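Long-range contact in oxidoreductase (Methanosarcina mazei, PDB 3KA7), which binds flavin-adenine dinucleotide and is probably an oxidoreductase of the flavin-containing amine oxidase family: residues R132-W141 / S167-E177. Sequence-based numbering, arbitrary orientation.
Sequences RPSGSSLQAW and SDEVPVEEVFE
Two loop-to-helix junctions, those leading into helices 138-145 and 172-185, are joined by a single beta bridge, Ser137 with Pro171, and by packing of Pro133, Phe176 and Trp141, away from the FAD site. In the bridge Val172 N bonds to Ser136 O (2.9 Å), and Leu138 N returns one to Val170 O (2.9 Å); next to it Gln139 N bonds to Ser167 O (3.0 Å). Both bridged residues are N-caps: the Ser137 hydroxyl accepts from Ala140 N, whereas Pro171 has no side-chain acceptor, but its missing N-H costs the helix no backbone bond there. Leu138 reaches Val172 and Val175 with its two methyls.

In this chain of the flavin-containing amine oxidoreductase family, helix 149-163 lies between the junctions in sequence and packs on Leu138 through Ala155 and Cys159. Pro133 lays its CD over one face of Phe176, a CH-pi contact 4.0 Å from the ring centroid. The same phenyl turns its edge to the face of Trp141, T-shaped, planes 85° apart. CG of Trp141 stands anti to its own backbone N (chi1 180°), which swings the indole across Val172 CG2 to meet that edge.

Polar groups add to this on the Arg132 side. Gly135 N donates to Glu173 OE2 from above the carboxylate plane; at its positive phi a CB would collide with Ser134 O, so glycine fits. Glu177 OE1 lies in the Arg132 guanidinium plane, salt-bridged to NH1 (3.1 Å) on the anti side of a carboxylate turned 53° from that plane. Water 1 links NH1 to Glu173 O; Arg129 O takes NE, and Arg184 pairs with Glu177 OE2. A leucine in place of Arg132 would probably leave Glu177 OE1 without its mate and Glu173 O without its water bridge.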
loop_
_atom_site.group_PDB
_atom_site.type_symbol
_atom_site.label_atom_id
_atom_site.label_comp_id
_atom_site.label_asym_id
_atom_site.label_seq_id
_atom_site.Cartn_x
_atom_site.Cartn_y
_atom_site.Cartn_z
ATOM N N ARG A 132 -24.162 -1.876 -6.877
ATOM C CA ARG A 132 -23.100 -2.222 -5.938
ATOM C C ARG A 132 -23.595 -2.622 -4.562
ATOM O O ARG A 132 -24.282 -1.839 -3.901
ATOM C CB ARG A 132 -22.155 -1.029 -5.789
ATOM C CG ARG A 132 -21.517 -0.632 -7.076
ATOM C CD ARG A 132 -20.203 -1.402 -7.286
ATOM N NE ARG A 132 -19.527 -0.940 -8.488
ATOM C CZ ARG A 132 -18.633 0.045 -8.516
ATOM N NH1 ARG A 132 -18.273 0.665 -7.395
ATOM N NH2 ARG A 132 -18.087 0.391 -9.672
ATOM N N PRO A 133 -23.228 -3.829 -4.106
ATOM C CA PRO A 133 -23.502 -4.207 -2.719
ATOM C C PRO A 133 -22.960 -3.143 -1.773
ATOM O O PRO A 133 -21.920 -2.558 -2.050
ATOM C CB PRO A 133 -22.692 -5.502 -2.541
ATOM C CG PRO A 133 -22.599 -6.069 -3.936
ATOM C CD PRO A 133 -22.531 -4.890 -4.855
ATOM N N SER A 134 -23.645 -2.917 -0.654
ATOM C CA SER A 134 -23.229 -1.892 0.301
ATOM C C SER A 134 -23.797 -2.187 1.681
ATOM O O SER A 134 -24.825 -2.855 1.795
ATOM C CB SER A 134 -23.727 -0.512 -0.159
ATOM O OG SER A 134 -22.981 0.527 0.456
ATOM N N GLY A 135 -23.120 -1.699 2.724
ATOM C CA GLY A 135 -23.705 -1.664 4.077
ATOM C C GLY A 135 -23.350 -2.811 5.005
ATOM O O GLY A 135 -23.960 -2.973 6.064
ATOM N N SER A 136 -22.373 -3.620 4.609
ATOM C CA SER A 136 -21.866 -4.707 5.448
ATOM C C SER A 136 -20.409 -4.949 5.103
ATOM O O SER A 136 -19.898 -4.367 4.155
ATOM C CB SER A 136 -22.650 -5.997 5.216
ATOM O OG SER A 136 -22.420 -6.512 3.914
ATOM N N SER A 137 -19.743 -5.813 5.864
ATOM C CA SER A 137 -18.386 -6.184 5.507
ATOM C C SER A 137 -18.440 -7.098 4.292
ATOM O O SER A 137 -19.484 -7.680 3.974
ATOM C CB SER A 137 -17.693 -6.912 6.655
ATOM O OG SER A 137 -18.252 -8.195 6.859
ATOM N N LEU A 138 -17.301 -7.234 3.627
ATOM C CA LEU A 138 -17.186 -8.133 2.496
ATOM C C LEU A 138 -17.558 -9.540 2.929
ATOM O O LEU A 138 -18.271 -10.246 2.220
ATOM C CB LEU A 138 -15.749 -8.120 1.970
ATOM C CG LEU A 138 -15.464 -9.135 0.855
ATOM C CD1 LEU A 138 -16.324 -8.867 -0.391
ATOM C CD2 LEU A 138 -14.008 -9.160 0.490
ATOM N N GLN A 139 -17.053 -9.965 4.084
ATOM C CA GLN A 139 -17.302 -11.332 4.540
ATOM C C GLN A 139 -18.796 -11.564 4.709
ATOM O O GLN A 139 -19.332 -12.598 4.290
ATOM C CB GLN A 139 -16.599 -11.590 5.867
ATOM C CG GLN A 139 -16.888 -12.975 6.435
ATOM C CD GLN A 139 -16.037 -13.293 7.652
ATOM O OE1 GLN A 139 -14.816 -13.371 7.563
ATOM N NE2 GLN A 139 -16.684 -13.478 8.795
ATOM N N ALA A 140 -19.467 -10.595 5.325
ATOM C CA ALA A 140 -20.895 -10.715 5.571
ATOM C C ALA A 140 -21.636 -10.816 4.247
ATOM O O ALA A 140 -22.544 -11.635 4.112
ATOM C CB ALA A 140 -21.409 -9.540 6.377
ATOM N N TRP A 141 -21.270 -9.977 3.278
ATOM C CA TRP A 141 -21.914 -10.037 1.956
ATOM C C TRP A 141 -21.683 -11.384 1.246
ATOM O O TRP A 141 -22.624 -12.006 0.749
ATOM C CB TRP A 141 -21.498 -8.854 1.059
ATOM C CG TRP A 141 -22.147 -8.926 -0.265
ATOM C CD1 TRP A 141 -23.407 -8.499 -0.594
ATOM C CD2 TRP A 141 -21.593 -9.492 -1.457
ATOM N NE1 TRP A 141 -23.665 -8.765 -1.920
ATOM C CE2 TRP A 141 -22.571 -9.379 -2.469
ATOM C CE3 TRP A 141 -20.363 -10.073 -1.769
ATOM C CZ2 TRP A 141 -22.356 -9.830 -3.769
ATOM C CZ3 TRP A 141 -20.153 -10.529 -3.071
ATOM C CH2 TRP A 141 -21.145 -10.397 -4.050
ATOM N N SER A 167 -11.394 -9.900 5.742
ATOM C CA SER A 167 -12.572 -9.576 4.938
ATOM C C SER A 167 -13.758 -9.122 5.789
ATOM O O SER A 167 -14.694 -8.495 5.276
ATOM C CB SER A 167 -12.967 -10.755 4.041
ATOM O OG SER A 167 -13.359 -11.871 4.819
ATOM N N ASP A 168 -13.734 -9.429 7.081
ATOM C CA ASP A 168 -14.815 -8.961 7.950
ATOM C C ASP A 168 -14.544 -7.540 8.466
ATOM O O ASP A 168 -15.305 -7.016 9.275
ATOM C CB ASP A 168 -15.105 -9.954 9.099
ATOM C CG ASP A 168 -13.983 -10.030 10.132
ATOM O OD1 ASP A 168 -12.924 -9.399 9.943
ATOM O OD2 ASP A 168 -14.176 -10.731 11.163
ATOM N N GLU A 169 -13.464 -6.925 7.974
ATOM C CA GLU A 169 -13.021 -5.611 8.442
ATOM C C GLU A 169 -12.987 -4.584 7.324
ATOM O O GLU A 169 -12.458 -3.483 7.513
ATOM C CB GLU A 169 -11.592 -5.663 8.996
ATOM C CG GLU A 169 -11.303 -6.713 10.032
ATOM C CD GLU A 169 -9.949 -6.486 10.668
ATOM O OE1 GLU A 169 -8.931 -6.441 9.930
ATOM O OE2 GLU A 169 -9.905 -6.340 11.915
ATOM N N VAL A 170 -13.475 -4.951 6.147
ATOM C CA VAL A 170 -13.503 -4.007 5.038
ATOM C C VAL A 170 -14.922 -3.914 4.500
ATOM O O VAL A 170 -15.575 -4.938 4.267
ATOM C CB VAL A 170 -12.543 -4.410 3.915
ATOM C CG1 VAL A 170 -13.006 -5.689 3.284
ATOM C CG2 VAL A 170 -12.404 -3.273 2.867
ATOM N N PRO A 171 -15.405 -2.681 4.296
ATOM C CA PRO A 171 -16.761 -2.514 3.782
ATOM C C PRO A 171 -16.871 -3.109 2.377
ATOM O O PRO A 171 -15.969 -2.926 1.560
ATOM C CB PRO A 171 -16.937 -0.990 3.732
ATOM C CG PRO A 171 -15.856 -0.433 4.616
ATOM C CD PRO A 171 -14.724 -1.396 4.529
ATOM N N VAL A 172 -17.968 -3.810 2.109
ATOM C CA VAL A 172 -18.148 -4.478 0.824
ATOM C C VAL A 172 -18.098 -3.465 -0.312
ATOM O O VAL A 172 -17.524 -3.737 -1.369
ATOM C CB VAL A 172 -19.451 -5.324 0.774
ATOM C CG1 VAL A 172 -20.699 -4.429 0.877
ATOM C CG2 VAL A 172 -19.500 -6.183 -0.487
ATOM N N GLU A 173 -18.672 -2.279 -0.100
ATOM C CA GLU A 173 -18.654 -1.266 -1.159
ATOM C C GLU A 173 -17.234 -0.810 -1.533
ATOM O O GLU A 173 -16.979 -0.438 -2.678
ATOM C CB GLU A 173 -19.541 -0.067 -0.795
ATOM C CG GLU A 173 -19.077 0.685 0.435
ATOM C CD GLU A 173 -19.756 0.220 1.722
ATOM O OE1 GLU A 173 -19.875 1.053 2.653
ATOM O OE2 GLU A 173 -20.161 -0.958 1.828
ATOM N N GLU A 174 -16.315 -0.817 -0.573
ATOM C CA GLU A 174 -14.930 -0.457 -0.871
ATOM C C GLU A 174 -14.346 -1.507 -1.807
ATOM O O GLU A 174 -13.622 -1.181 -2.753
ATOM C CB GLU A 174 -14.110 -0.366 0.425
ATOM C CG GLU A 174 -12.638 0.016 0.247
ATOM C CD GLU A 174 -12.443 1.491 -0.092
ATOM O OE1 GLU A 174 -13.413 2.273 0.064
ATOM O OE2 GLU A 174 -11.314 1.869 -0.498
ATOM N N VAL A 175 -14.641 -2.776 -1.521
ATOM C CA VAL A 175 -14.094 -3.866 -2.309
ATOM C C VAL A 175 -14.619 -3.808 -3.730
ATOM O O VAL A 175 -13.884 -4.054 -4.689
ATOM C CB VAL A 175 -14.412 -5.235 -1.697
ATOM C CG1 VAL A 175 -13.871 -6.363 -2.606
ATOM C CG2 VAL A 175 -13.806 -5.329 -0.311
ATOM N N PHE A 176 -15.894 -3.474 -3.890
ATOM C CA PHE A 176 -16.411 -3.358 -5.259
ATOM C C PHE A 176 -15.859 -2.153 -6.048
ATOM O O PHE A 176 -15.714 -2.240 -7.260
ATOM C CB PHE A 176 -17.942 -3.495 -5.311
ATOM C CG PHE A 176 -18.391 -4.919 -5.228
ATOM C CD1 PHE A 176 -18.380 -5.729 -6.354
ATOM C CD2 PHE A 176 -18.737 -5.477 -4.010
ATOM C CE1 PHE A 176 -18.744 -7.055 -6.272
ATOM C CE2 PHE A 176 -19.106 -6.818 -3.918
ATOM C CZ PHE A 176 -19.105 -7.606 -5.061
ATOM N N GLU A 177 -15.521 -1.056 -5.366
ATOM C CA GLU A 177 -14.791 0.051 -6.018
ATOM C C GLU A 177 -13.384 -0.389 -6.443
ATOM O O GLU A 177 -12.925 -0.061 -7.539
ATOM C CB GLU A 177 -14.727 1.299 -5.110
ATOM C CG GLU A 177 -14.071 2.538 -5.765
ATOM C CD GLU A 177 -14.902 3.149 -6.898
ATOM O OE1 GLU A 177 -16.127 2.875 -6.965
ATOM O OE2 GLU A 177 -14.331 3.924 -7.707
HETATM O O HOH W 1 -18.954 0.194 -4.388
HETATM O O HOH W 2 -12.636 -12.160 8.030
#